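Local atomic coordinates of phosphate binding protein (Planctomyces limnophilus, PDB entry 4JWO), a protein that probably binds phosphate, as other members of the PstS family of periplasmic-type binding proteins do, for transport across the cytoplasmic membrane. Residues A[190-200]-A[212-222]; A[224-232]-A[245-253]. All coordinates share one frame; numbering follows the deposited sequence.

Contact 1 of 2, residues A[190-200]-A[212-222]. With SO4 (sulfate ion), chain C.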
ATOM      1  N   LEU A 190      13.356 -16.247   7.068  1.00 16.74           N
ATOM      2  CA  LEU A 190      12.319 -15.295   6.695  1.00 16.94           C
ATOM      3  C   LEU A 190      12.396 -13.989   7.467  1.00 15.78           C
ATOM      4  O   LEU A 190      12.555 -13.984   8.685  1.00 15.70           O
ATOM      5  CB  LEU A 190      10.932 -15.904   6.937  1.00 16.61           C
ATOM      6  CG  LEU A 190      10.604 -17.147   6.109  1.00 18.73           C
ATOM      7  CD1 LEU A 190       9.246 -17.672   6.548  1.00 22.07           C
ATOM      8  CD2 LEU A 190      10.595 -16.812   4.615  1.00 18.78           C
ATOM      9  N   PHE A 191      12.239 -12.887   6.735  1.00 15.82           N
ATOM     10  CA  PHE A 191      12.223 -11.542   7.304  1.00 15.68           C
ATOM     11  C   PHE A 191      11.021 -10.799   6.770  1.00 14.86           C
ATOM     12  O   PHE A 191      10.693 -10.903   5.600  1.00 15.93           O
ATOM     13  CB  PHE A 191      13.500 -10.784   6.907  1.00 15.49           C
ATOM     14  CG  PHE A 191      14.751 -11.372   7.486  1.00 14.24           C
ATOM     15  CD1 PHE A 191      15.450 -12.363   6.802  1.00 16.83           C
ATOM     16  CD2 PHE A 191      15.226 -10.944   8.712  1.00 17.47           C
ATOM     17  CE1 PHE A 191      16.605 -12.921   7.349  1.00 18.34           C
ATOM     18  CE2 PHE A 191      16.371 -11.493   9.260  1.00 19.79           C
ATOM     19  CZ  PHE A 191      17.065 -12.481   8.571  1.00 22.06           C
ATOM     20  N   GLY A 192      10.351 -10.039   7.628  1.00 13.79           N
ATOM     21  CA  GLY A 192       9.182  -9.302   7.188  1.00 15.34           C
ATOM     22  C   GLY A 192       8.676  -8.278   8.172  1.00 14.38           C
ATOM     23  O   GLY A 192       9.275  -8.046   9.227  1.00 15.19           O
ATOM     24  N   ALA A 193       7.538  -7.686   7.819  1.00 14.38           N
ATOM     25  CA  ALA A 193       6.943  -6.597   8.568  1.00 14.41           C
ATOM     26  C   ALA A 193       6.304  -7.067   9.858  1.00 16.85           C
ATOM     27  O   ALA A 193       5.937  -8.233   9.999  1.00 16.37           O
ATOM     28  CB  ALA A 193       5.905  -5.888   7.707  1.00 16.89           C
ATOM     29  N   ASP A 194       6.175  -6.145  10.798  1.00 15.48           N
ATOM     30  CA  ASP A 194       5.430  -6.402  12.022  1.00 16.65           C
ATOM     31  C   ASP A 194       3.942  -6.591  11.714  1.00 17.79           C
ATOM     32  O   ASP A 194       3.399  -5.980  10.790  1.00 18.36           O
ATOM     33  CB  ASP A 194       5.592  -5.231  13.002  1.00 18.65           C
ATOM     34  CG  ASP A 194       6.884  -5.284  13.778  1.00 23.34           C
ATOM     35  OD1 ASP A 194       7.714  -6.174  13.507  1.00 22.26           O
ATOM     36  OD2 ASP A 194       7.067  -4.423  14.670  1.00 23.03           O
ATOM     37  N   THR A 195       3.294  -7.440  12.507  1.00 16.13           N
ATOM     38  CA  THR A 195       1.862  -7.697  12.358  1.00 17.54           C
ATOM     39  C   THR A 195       1.029  -6.415  12.316  1.00 23.03           C
ATOM     40  O   THR A 195       1.230  -5.495  13.120  1.00 23.03           O
ATOM     41  CB  THR A 195       1.343  -8.550  13.513  1.00 21.72           C
ATOM     42  OG1 THR A 195       2.209  -9.667  13.722  1.00 21.16           O
ATOM     43  CG2 THR A 195      -0.072  -9.051  13.223  1.00 23.66           C
ATOM     44  N   ALA A 196       0.095  -6.368  11.369  1.00 19.48           N
ATOM     45  CA  ALA A 196      -0.937  -5.337  11.330  1.00 26.98           C
ATOM     46  C   ALA A 196      -0.411  -3.957  10.936  1.00 28.35           C
ATOM     47  O   ALA A 196      -1.179  -2.978  10.973  1.00 25.87           O
ATOM     48  CB  ALA A 196      -1.727  -5.275  12.657  1.00 32.09           C
ATOM     49  N   SER A 197       0.878  -3.889  10.562  1.00 20.67           N
ATOM     50  CA  SER A 197       1.450  -2.725   9.886  1.00 18.57           C
ATOM     51  C   SER A 197       0.876  -2.695   8.470  1.00 16.16           C
ATOM     52  O   SER A 197       0.318  -3.685   8.018  1.00 16.69           O
ATOM     53  CB  SER A 197       2.972  -2.831   9.801  1.00 18.51           C
ATOM     54  OG  SER A 197       3.382  -3.890   8.930  1.00 16.04           O
ATOM     55  N   GLY A 198       0.981  -1.558   7.789  1.00 15.56           N
ATOM     56  CA  GLY A 198       0.507  -1.450   6.417  1.00 15.73           C
ATOM     57  C   GLY A 198       1.197  -2.414   5.470  1.00 14.68           C
ATOM     58  O   GLY A 198       0.558  -3.033   4.609  1.00 16.74           O
ATOM     59  N   THR A 199       2.516  -2.530   5.601  1.00 14.17           N
ATOM     60  CA  THR A 199       3.278  -3.434   4.763  1.00 12.94           C
ATOM     61  C   THR A 199       2.817  -4.886   4.950  1.00 13.64           C
ATOM     62  O   THR A 199       2.611  -5.614   3.968  1.00 14.47           O
ATOM     63  CB  THR A 199       4.771  -3.289   5.069  1.00 14.84           C
ATOM     64  OG1 THR A 199       5.160  -1.927   4.829  1.00 18.64           O
ATOM     65  CG2 THR A 199       5.587  -4.199   4.188  1.00 17.27           C
ATOM     66  N   PHE A 200       2.645  -5.290   6.205  1.00 14.33           N
ATOM     67  CA  PHE A 200       2.115  -6.618   6.524  1.00 14.38           C
ATOM     68  C   PHE A 200       0.751  -6.834   5.898  1.00 15.58           C
ATOM     69  O   PHE A 200       0.510  -7.860   5.253  1.00 15.95           O
ATOM     70  CB  PHE A 200       2.003  -6.779   8.044  1.00 13.76           C
ATOM     71  CG  PHE A 200       1.465  -8.111   8.489  1.00 14.09           C
ATOM     72  CD1 PHE A 200       2.328  -9.165   8.754  1.00 15.05           C
ATOM     73  CD2 PHE A 200       0.107  -8.290   8.683  1.00 15.51           C
ATOM     74  CE1 PHE A 200       1.833 -10.390   9.197  1.00 15.63           C
ATOM     75  CE2 PHE A 200      -0.398  -9.520   9.118  1.00 16.25           C
ATOM     76  CZ  PHE A 200       0.485 -10.567   9.363  1.00 17.03           C
ATOM     77  N   LYS A 212      -5.820 -11.954   5.456  1.00 45.39           N
ATOM     78  CA  LYS A 212      -4.825 -10.958   5.860  1.00 51.22           C
ATOM     79  C   LYS A 212      -3.973 -11.421   7.028  1.00 45.94           C
ATOM     80  O   LYS A 212      -3.761 -10.683   7.993  1.00 41.66           O
ATOM     81  CB  LYS A 212      -5.510  -9.638   6.209  1.00 58.90           C
ATOM     82  CG  LYS A 212      -5.943  -8.842   4.997  1.00 59.40           C
ATOM     83  CD  LYS A 212      -5.002  -7.686   4.771  1.00 52.13           C
ATOM     84  CE  LYS A 212      -5.686  -6.371   5.064  1.00 56.71           C
ATOM     85  NZ  LYS A 212      -6.088  -6.184   6.485  1.00 62.44           N
ATOM     86  N   SER A 213      -3.482 -12.650   6.920  1.00 31.37           N
ATOM     87  CA  SER A 213      -2.703 -13.271   7.969  1.00 28.16           C
ATOM     88  C   SER A 213      -1.479 -13.923   7.360  1.00 25.50           C
ATOM     89  O   SER A 213      -1.395 -14.068   6.148  1.00 23.55           O
ATOM     90  CB  SER A 213      -3.542 -14.362   8.606  1.00 31.63           C
ATOM     91  OG  SER A 213      -3.916 -15.291   7.600  1.00 30.57           O
ATOM     92  N   SER A 214      -0.533 -14.320   8.207  1.00 21.97           N
ATOM     93  CA  SER A 214       0.603 -15.136   7.773  1.00 17.31           C
ATOM     94  C   SER A 214       1.080 -15.998   8.934  1.00 17.68           C
ATOM     95  O   SER A 214       0.642 -15.816  10.069  1.00 18.04           O
ATOM     96  CB  SER A 214       1.753 -14.268   7.249  1.00 22.10           C
ATOM     97  OG  SER A 214       2.514 -13.701   8.302  1.00 22.69           O
ATOM     98  N   ARG A 215       1.982 -16.933   8.654  1.00 15.20           N
ATOM     99  CA  ARG A 215       2.677 -17.627   9.726  1.00 18.01           C
ATOM    100  C   ARG A 215       3.382 -16.573  10.569  1.00 14.68           C
ATOM    101  O   ARG A 215       3.683 -15.470  10.104  1.00 17.41           O
ATOM    102  CB  ARG A 215       3.705 -18.599   9.138  1.00 17.51           C
ATOM    103  CG  ARG A 215       4.808 -17.891   8.357  1.00 16.75           C
ATOM    104  CD  ARG A 215       5.633 -18.877   7.545  1.00 17.24           C
ATOM    105  NE  ARG A 215       6.406 -19.791   8.384  1.00 20.46           N
ATOM    106  CZ  ARG A 215       7.176 -20.762   7.903  1.00 18.59           C
ATOM    107  NH1 ARG A 215       7.256 -20.947   6.591  1.00 19.62           N
ATOM    108  NH2 ARG A 215       7.849 -21.546   8.738  1.00 21.46           N
ATOM    109  N   SER A 216       3.641 -16.904  11.823  1.00 17.15           N
ATOM    110  CA  SER A 216       4.271 -15.938  12.717  1.00 16.88           C
ATOM    111  C   SER A 216       5.732 -16.247  13.014  1.00 22.89           C
ATOM    112  O   SER A 216       6.410 -15.448  13.671  1.00 19.63           O
ATOM    113  CB  SER A 216       3.489 -15.862  14.021  1.00 17.93           C
ATOM    114  OG  SER A 216       3.536 -17.097  14.713  1.00 20.89           O
ATOM    115  N   ASP A 217       6.210 -17.406  12.560  1.00 19.48           N
ATOM    116  CA  ASP A 217       7.602 -17.781  12.825  1.00 21.40           C
ATOM    117  C   ASP A 217       8.535 -17.229  11.748  1.00 20.85           C
ATOM    118  O   ASP A 217       8.928 -17.913  10.802  1.00 20.63           O
ATOM    119  CB  ASP A 217       7.772 -19.293  13.010  1.00 20.70           C
ATOM    120  CG  ASP A 217       7.244 -20.092  11.843  1.00 23.75           C
ATOM    121  OD1 ASP A 217       6.208 -19.694  11.267  1.00 19.13           O
ATOM    122  OD2 ASP A 217       7.860 -21.128  11.501  1.00 24.21           O
ATOM    123  N   TYR A 218       8.853 -15.953  11.907  1.00 17.90           N
ATOM    124  CA  TYR A 218       9.787 -15.263  11.033  1.00 15.35           C
ATOM    125  C   TYR A 218      10.356 -14.101  11.812  1.00 17.21           C
ATOM    126  O   TYR A 218       9.860 -13.759  12.890  1.00 18.36           O
ATOM    127  CB  TYR A 218       9.103 -14.795   9.741  1.00 18.09           C
ATOM    128  CG  TYR A 218       8.045 -13.717   9.896  1.00 14.79           C
ATOM    129  CD1 TYR A 218       6.731 -14.047  10.190  1.00 15.88           C
ATOM    130  CD2 TYR A 218       8.353 -12.378   9.684  1.00 14.99           C
ATOM    131  CE1 TYR A 218       5.752 -13.069  10.320  1.00 16.65           C
ATOM    132  CE2 TYR A 218       7.388 -11.391   9.809  1.00 15.59           C
ATOM    133  CZ  TYR A 218       6.086 -11.746  10.124  1.00 16.81           C
ATOM    134  OH  TYR A 218       5.119 -10.777  10.230  1.00 17.74           O
ATOM    135  N   THR A 219      11.420 -13.505  11.285  1.00 17.30           N
ATOM    136  CA  THR A 219      12.004 -12.342  11.925  1.00 17.49           C
ATOM    137  C   THR A 219      11.238 -11.108  11.479  1.00 15.60           C
ATOM    138  O   THR A 219      11.327 -10.681  10.324  1.00 14.16           O
ATOM    139  CB  THR A 219      13.492 -12.226  11.592  1.00 15.79           C
ATOM    140  OG1 THR A 219      14.184 -13.354  12.148  1.00 19.81           O
ATOM    141  CG2 THR A 219      14.073 -10.956  12.185  1.00 17.82           C
ATOM    142  N   ALA A 220      10.450 -10.563  12.399  1.00 18.98           N
ATOM    143  CA  ALA A 220       9.627  -9.391  12.121  1.00 14.46           C
ATOM    144  C   ALA A 220      10.230  -8.180  12.789  1.00 15.08           C
ATOM    145  O   ALA A 220      10.620  -8.238  13.942  1.00 20.73           O
ATOM    146  CB  ALA A 220       8.221  -9.604  12.646  1.00 17.79           C
ATOM    147  N   ASN A 221      10.317  -7.080  12.055  1.00 16.72           N
ATOM    148  CA  ASN A 221      10.776  -5.841  12.662  1.00 16.99           C
ATOM    149  C   ASN A 221      10.104  -4.634  12.034  1.00 15.94           C
ATOM    150  O   ASN A 221       9.826  -4.620  10.836  1.00 19.24           O
ATOM    151  CB  ASN A 221      12.304  -5.705  12.565  1.00 18.49           C
ATOM    152  CG  ASN A 221      12.875  -4.826  13.668  1.00 16.63           C
ATOM    153  OD1 ASN A 221      12.710  -3.608  13.653  1.00 19.13           O
ATOM    154  ND2 ASN A 221      13.527  -5.445  14.648  1.00 22.73           N
ATOM    155  N   SER A 222       9.841  -3.627  12.860  1.00 17.78           N
ATOM    156  CA  SER A 222       9.263  -2.390  12.366  1.00 17.74           C
ATOM    157  C   SER A 222      10.280  -1.551  11.636  1.00 19.01           C
ATOM    158  O   SER A 222       9.921  -0.664  10.867  1.00 20.03           O
ATOM    159  CB  SER A 222       8.680  -1.568  13.510  1.00 18.39           C
ATOM    160  OG  SER A 222       9.683  -1.186  14.444  1.00 21.67           O
TER
HETATM  161  S   SO4 C 402       9.592  -3.853  16.911  1.00 37.30           S
HETATM  162  O1  SO4 C 402      10.705  -4.420  17.672  1.00 36.16           O
HETATM  163  O2  SO4 C 402       9.605  -4.354  15.545  1.00 25.36           O
HETATM  164  O3  SO4 C 402       8.339  -4.270  17.549  1.00 48.94           O
HETATM  165  O4  SO4 C 402       9.640  -2.385  16.879  1.00 26.92           O
HETATM  166  O   HOH W   1      14.567 -15.093  10.331  1.00 28.96           O
HETATM  167  O   HOH W   2       3.218 -11.650  12.208  1.00 17.83           O

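Contact 2 of 2, residues A[224-232]-A[245-253]. With SO4 (sulfate ion), chain D.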
ATOM      1  N   ASP A 224      12.776  -1.256   8.883  1.00 17.91           N
ATOM      2  CA  ASP A 224      13.090  -1.943   7.634  1.00 18.38           C
ATOM      3  C   ASP A 224      14.599  -2.002   7.408  1.00 15.65           C
ATOM      4  O   ASP A 224      15.089  -2.850   6.662  1.00 18.20           O
ATOM      5  CB  ASP A 224      12.387  -1.276   6.445  1.00 16.67           C
ATOM      6  CG  ASP A 224      10.900  -1.591   6.382  1.00 18.48           C
ATOM      7  OD1 ASP A 224      10.426  -2.478   7.116  1.00 23.28           O
ATOM      8  OD2 ASP A 224      10.214  -0.967   5.543  1.00 26.23           O
ATOM      9  N   ASN A 225      15.344  -1.116   8.060  1.00 16.88           N
ATOM     10  CA  ASN A 225      16.796  -1.140   7.914  1.00 17.10           C
ATOM     11  C   ASN A 225      17.391  -2.377   8.574  1.00 20.46           C
ATOM     12  O   ASN A 225      18.429  -2.885   8.140  1.00 20.59           O
ATOM     13  CB  ASN A 225      17.438   0.107   8.529  1.00 19.85           C
ATOM     14  CG  ASN A 225      16.844   1.393   8.001  1.00 24.04           C
ATOM     15  OD1 ASN A 225      16.208   2.155   8.745  1.00 29.91           O
ATOM     16  ND2 ASN A 225      17.052   1.651   6.721  1.00 19.45           N
ATOM     17  N   ILE A 226      16.745  -2.842   9.641  1.00 17.56           N
ATOM     18  CA  ILE A 226      17.143  -4.077  10.310  1.00 15.89           C
ATOM     19  C   ILE A 226      16.824  -5.287   9.432  1.00 17.85           C
ATOM     20  O   ILE A 226      17.608  -6.238   9.370  1.00 19.71           O
ATOM     21  CB  ILE A 226      16.471  -4.188  11.707  1.00 17.25           C
ATOM     22  CG1 ILE A 226      17.064  -3.124  12.630  1.00 19.70           C
ATOM     23  CG2 ILE A 226      16.648  -5.592  12.298  1.00 21.80           C
ATOM     24  CD1 ILE A 226      16.463  -3.110  14.014  1.00 18.73           C
ATOM     25  N   LEU A 227      15.679  -5.257   8.755  1.00 16.73           N
ATOM     26  CA  LEU A 227      15.330  -6.336   7.824  1.00 14.77           C
ATOM     27  C   LEU A 227      16.323  -6.404   6.665  1.00 16.89           C
ATOM     28  O   LEU A 227      16.742  -7.495   6.268  1.00 16.06           O
ATOM     29  CB  LEU A 227      13.910  -6.165   7.288  1.00 15.17           C
ATOM     30  CG  LEU A 227      12.796  -6.116   8.333  1.00 15.68           C
ATOM     31  CD1 LEU A 227      11.461  -5.936   7.615  1.00 16.55           C
ATOM     32  CD2 LEU A 227      12.789  -7.392   9.188  1.00 16.24           C
ATOM     33  N   VAL A 228      16.687  -5.245   6.117  1.00 17.07           N
ATOM     34  CA  VAL A 228      17.702  -5.185   5.063  1.00 16.34           C
ATOM     35  C   VAL A 228      18.975  -5.880   5.517  1.00 16.34           C
ATOM     36  O   VAL A 228      19.510  -6.728   4.796  1.00 19.05           O
ATOM     37  CB  VAL A 228      18.010  -3.716   4.647  1.00 14.65           C
ATOM     38  CG1 VAL A 228      19.266  -3.629   3.778  1.00 20.44           C
ATOM     39  CG2 VAL A 228      16.810  -3.113   3.929  1.00 18.10           C
ATOM     40  N   GLN A 229      19.463  -5.536   6.713  1.00 16.85           N
ATOM     41  CA  GLN A 229      20.698  -6.114   7.231  1.00 18.82           C
ATOM     42  C   GLN A 229      20.558  -7.622   7.427  1.00 17.00           C
ATOM     43  O   GLN A 229      21.500  -8.376   7.208  1.00 19.91           O
ATOM     44  CB  GLN A 229      21.108  -5.437   8.549  1.00 21.01           C
ATOM     45  CG  GLN A 229      22.484  -5.832   9.042  1.00 21.17           C
ATOM     46  CD  GLN A 229      23.582  -5.358   8.109  1.00 23.96           C
ATOM     47  OE1 GLN A 229      23.520  -4.249   7.566  1.00 29.96           O
ATOM     48  NE2 GLN A 229      24.588  -6.199   7.911  1.00 32.29           N
ATOM     49  N   GLY A 230      19.366  -8.054   7.832  1.00 17.75           N
ATOM     50  CA  GLY A 230      19.081  -9.468   7.995  1.00 17.88           C
ATOM     51  C   GLY A 230      19.252 -10.229   6.697  1.00 16.88           C
ATOM     52  O   GLY A 230      19.883 -11.288   6.654  1.00 21.18           O
ATOM     53  N   VAL A 231      18.686  -9.687   5.624  1.00 18.52           N
ATOM     54  CA  VAL A 231      18.831 -10.300   4.312  1.00 18.76           C
ATOM     55  C   VAL A 231      20.283 -10.284   3.841  1.00 18.69           C
ATOM     56  O   VAL A 231      20.779 -11.276   3.303  1.00 19.84           O
ATOM     57  CB  VAL A 231      17.900  -9.622   3.289  1.00 16.33           C
ATOM     58  CG1 VAL A 231      18.158 -10.167   1.881  1.00 19.61           C
ATOM     59  CG2 VAL A 231      16.451  -9.833   3.720  1.00 17.91           C
ATOM     60  N   VAL A 232      20.982  -9.167   4.047  1.00 17.08           N
ATOM     61  CA  VAL A 232      22.402  -9.091   3.725  1.00 18.80           C
ATOM     62  C   VAL A 232      23.238 -10.177   4.424  1.00 20.47           C
ATOM     63  O   VAL A 232      24.157 -10.749   3.835  1.00 22.97           O
ATOM     64  CB  VAL A 232      22.979  -7.689   4.075  1.00 23.05           C
ATOM     65  CG1 VAL A 232      24.486  -7.637   3.848  1.00 25.73           C
ATOM     66  CG2 VAL A 232      22.264  -6.610   3.266  1.00 23.78           C
ATOM     67  N   TYR A 245      12.881   0.971   0.544  1.00 17.44           N
ATOM     68  CA  TYR A 245      13.985   0.376   1.282  1.00 15.15           C
ATOM     69  C   TYR A 245      14.811  -0.581   0.420  1.00 20.82           C
ATOM     70  O   TYR A 245      15.998  -0.753   0.654  1.00 20.73           O
ATOM     71  CB  TYR A 245      13.470  -0.286   2.576  1.00 17.76           C
ATOM     72  CG  TYR A 245      13.109   0.729   3.646  1.00 19.91           C
ATOM     73  CD1 TYR A 245      14.086   1.247   4.487  1.00 23.18           C
ATOM     74  CD2 TYR A 245      11.799   1.172   3.813  1.00 24.16           C
ATOM     75  CE1 TYR A 245      13.774   2.181   5.470  1.00 27.33           C
ATOM     76  CE2 TYR A 245      11.478   2.105   4.800  1.00 20.82           C
ATOM     77  CZ  TYR A 245      12.474   2.604   5.620  1.00 29.92           C
ATOM     78  OH  TYR A 245      12.178   3.530   6.602  1.00 31.23           O
ATOM     79  N   PHE A 246      14.205  -1.178  -0.602  1.00 18.02           N
ATOM     80  CA  PHE A 246      15.014  -1.908  -1.570  1.00 17.39           C
ATOM     81  C   PHE A 246      15.854  -0.941  -2.401  1.00 19.33           C
ATOM     82  O   PHE A 246      17.066  -1.134  -2.565  1.00 18.49           O
ATOM     83  CB  PHE A 246      14.176  -2.782  -2.520  1.00 16.48           C
ATOM     84  CG  PHE A 246      14.951  -3.228  -3.735  1.00 15.11           C
ATOM     85  CD1 PHE A 246      15.936  -4.210  -3.630  1.00 15.92           C
ATOM     86  CD2 PHE A 246      14.746  -2.622  -4.973  1.00 19.94           C
ATOM     87  CE1 PHE A 246      16.684  -4.591  -4.738  1.00 23.10           C
ATOM     88  CE2 PHE A 246      15.499  -3.001  -6.079  1.00 23.37           C
ATOM     89  CZ  PHE A 246      16.460  -3.984  -5.963  1.00 26.80           C
ATOM     90  N   ALA A 247      15.202   0.092  -2.933  1.00 18.88           N
ATOM     91  CA  ALA A 247      15.837   0.975  -3.906  1.00 17.91           C
ATOM     92  C   ALA A 247      17.098   1.609  -3.353  1.00 21.66           C
ATOM     93  O   ALA A 247      18.104   1.740  -4.054  1.00 26.12           O
ATOM     94  CB  ALA A 247      14.859   2.054  -4.374  1.00 20.30           C
ATOM     95  N   GLU A 248      17.068   1.971  -2.079  1.00 21.50           N
ATOM     96  CA  GLU A 248      18.202   2.683  -1.508  1.00 24.61           C
ATOM     97  C   GLU A 248      19.301   1.725  -1.069  1.00 23.13           C
ATOM     98  O   GLU A 248      20.394   2.152  -0.696  1.00 27.48           O
ATOM     99  CB  GLU A 248      17.750   3.535  -0.331  1.00 27.94           C
ATOM    100  CG  GLU A 248      17.304   2.711   0.831  1.00 26.82           C
ATOM    101  CD  GLU A 248      16.739   3.540   1.962  1.00 48.67           C
ATOM    102  OE1 GLU A 248      16.814   3.077   3.120  1.00 42.81           O
ATOM    103  OE2 GLU A 248      16.212   4.641   1.695  1.00 56.35           O
ATOM    104  N   ASN A 249      19.007   0.428  -1.128  1.00 20.79           N
ATOM    105  CA  ASN A 249      19.977  -0.602  -0.780  1.00 21.19           C
ATOM    106  C   ASN A 249      20.202  -1.588  -1.923  1.00 24.01           C
ATOM    107  O   ASN A 249      20.610  -2.724  -1.695  1.00 23.86           O
ATOM    108  CB  ASN A 249      19.504  -1.356   0.462  1.00 25.16           C
ATOM    109  CG  ASN A 249      19.529  -0.497   1.704  1.00 25.43           C
ATOM    110  OD1 ASN A 249      20.598  -0.143   2.206  1.00 28.87           O
ATOM    111  ND2 ASN A 249      18.348  -0.161   2.218  1.00 22.09           N
ATOM    112  N   ALA A 250      19.951  -1.147  -3.155  1.00 23.59           N
ATOM    113  CA  ALA A 250      19.920  -2.057  -4.302  1.00 22.18           C
ATOM    114  C   ALA A 250      21.236  -2.790  -4.565  1.00 22.78           C
ATOM    115  O   ALA A 250      21.234  -3.908  -5.079  1.00 26.88           O
ATOM    116  CB  ALA A 250      19.453  -1.319  -5.559  1.00 24.79           C
ATOM    117  N   SER A 251      22.361  -2.173  -4.212  1.00 23.24           N
ATOM    118  CA  SER A 251      23.662  -2.798  -4.428  1.00 25.08           C
ATOM    119  C   SER A 251      23.950  -3.947  -3.457  1.00 26.30           C
ATOM    120  O   SER A 251      24.918  -4.685  -3.638  1.00 31.38           O
ATOM    121  CB  SER A 251      24.770  -1.750  -4.332  1.00 29.07           C
ATOM    122  OG  SER A 251      24.990  -1.395  -2.979  1.00 35.13           O
ATOM    123  N   LYS A 252      23.111  -4.099  -2.432  1.00 23.76           N
ATOM    124  CA  LYS A 252      23.336  -5.104  -1.389  1.00 24.65           C
ATOM    125  C   LYS A 252      22.238  -6.159  -1.322  1.00 21.10           C
ATOM    126  O   LYS A 252      22.342  -7.121  -0.562  1.00 22.25           O
ATOM    127  CB  LYS A 252      23.457  -4.423  -0.022  1.00 28.55           C
ATOM    128  CG  LYS A 252      24.555  -3.371   0.043  1.00 36.21           C
ATOM    129  CD  LYS A 252      24.605  -2.690   1.407  1.00 47.28           C
ATOM    130  CE  LYS A 252      23.271  -2.071   1.772  1.00 48.93           C
ATOM    131  NZ  LYS A 252      22.597  -2.835   2.848  1.00 49.67           N
ATOM    132  N   LEU A 253      21.187  -5.960  -2.112  1.00 18.43           N
ATOM    133  CA  LEU A 253      20.021  -6.835  -2.116  1.00 16.79           C
ATOM    134  C   LEU A 253      19.694  -7.279  -3.536  1.00 19.32           C
ATOM    135  O   LEU A 253      20.038  -6.603  -4.500  1.00 21.14           O
ATOM    136  CB  LEU A 253      18.804  -6.087  -1.566  1.00 18.07           C
ATOM    137  CG  LEU A 253      18.864  -5.544  -0.139  1.00 18.62           C
ATOM    138  CD1 LEU A 253      17.702  -4.571   0.062  1.00 19.70           C
ATOM    139  CD2 LEU A 253      18.777  -6.694   0.862  1.00 20.65           C
TER
HETATM  140  S   SO4 D 403      14.606   6.026   7.181  1.00 33.30           S
HETATM  141  O1  SO4 D 403      15.654   6.701   7.954  1.00 41.24           O
HETATM  142  O2  SO4 D 403      14.931   6.101   5.758  1.00 34.34           O
HETATM  143  O3  SO4 D 403      14.528   4.610   7.556  1.00 29.85           O
HETATM  144  O4  SO4 D 403      13.337   6.701   7.463  1.00 30.04           O
HETATM  145  O   HOH W   3      22.382  -3.024   5.679  1.00 37.35           O

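Contact 1 of 2, residues A[190-200]-A[212-222]
Phe-191 and Thr-219 pair on the two parallel strands of a beta-alpha-beta unit in which strand 189-192 leads through helix 198-208 to the short strand 219-220. Backbone bonds run in a zigzag: Thr-219 N to Leu-190 O and Gly-192 N to Thr-219 O, both 2.9 Å, then a longer one from Asn-221 N to Gly-192 O. On one face of the sheet the Phe-191 ring lies alongside Thr-219, its CD2 3.6 Å from Thr-219 CB. On the other, Tyr-218 does most of the work. With CG wedged between its backbone N and carbonyl carbon (chi1 67°), the ring sets its CD2 edge against Gly-192, and its OH donates to Ala-193 O at 2.7 Å, almost in line with the carbonyl (178°). A water joins the same hydroxyl to Thr-195 OG1, and the hydroxyl also meets the Phe-200 ring at its edge, 3.5 Å from CE1. The loop after strand 189-192 is thereby tied to the returning chain. In that loop Ser-197 N-caps helix 198-208, its OG accepting from Phe-200 N. At the start of segment 190-200, Leu-190 CD1 sits over one face of the Arg-215 guanidinium, 3.8 Å from NH1. The orientation of that group is fixed by a side-on, two-nitrogen salt bridge to Asp-217 and by bonds from NH1 to the carbonyls of Ile-166 and Val-173. Strand 237-242 flanks strand 189-192 on its other edge, Trp-167 packs edge-to-face with Tyr-218, and helix 224-233 covers Phe-191.

Contact 2 of 2, residues A[224-232]-A[245-253]
Asp-224 and Tyr-245 meet where the start of helix 224-233 packs against the short helix 243-247, and from there the contact follows the turn that leads into strand 254-259. It joins helix 224-233 to the end of 243-247 and the loop after it, and rests on side-chain packing. Asp-224 lays its CB over the centre of the Tyr-245 ring in a CH-pi contact, 3.5 Å from the centroid and 10° off the normal. Its carboxylate stands nearly perpendicular to the ring (88°), bringing OD2 within 3.2 Å of Tyr-245 CD2. Asn-225 comes to the ring's edge with its amide, and the Tyr-245 OH donates to a sulfate oxygen, O3, at 2.8 Å. Lys-320 binds the same sulfate and makes a cation-pi contact with the ring; the anion, probably from the crystallisation liquor, is thus bonded by both a phenol and an ammonium group.

One turn along the helix, Val-228 spreads its two methyls over different partners. CG2, anti to the carbonyl carbon, touches Asn-249 ND2 at 3.7 Å, while CG1 faces Lys-252 NZ at 3.5 Å. The Asn-249 amide is itself fixed: ND2 donates to Tyr-245 O at 2.9 Å, nearly straight and in the carbonyl plane, tying Asn-249 back to the Tyr-245 carbonyl. Lys-252 bends at chi3 and chi4 to run across Val-228, and a water accepts from its NZ and donates to Gln-229 OE1, bridging the two segments. Deeper in, Leu-253 crosses Val-231 at about a right angle, CD2 3.7 Å from Val-231 CG1, and also reaches Val-232. Beneath this seam Phe-241 of strand 237-242 touches Asp-224, Val-228 and Leu-253, while Val-147 of strand 134-148 backs Val-231.

Contacts 1 and 2 follow one another along the chain, with their centres 16 Å apart, and helix 224-233 is what joins them. It arises just after strand 219-220; Leu-227 faces contact 1, Val-228 faces the 245-253 segment of contact 2, and Val-231 touches both Phe-191 and Leu-253. Leu-227 CD1 comes within 3.4 Å of Gly-192 O, and Phe-191 CZ lies 3.6 Å from Gly-230 O. Each contact also carries a sulfate: in contact 1 Ser-222 donates to it through N and OG. Neither this ion nor the one at contact 2 by itself identifies the phosphate site.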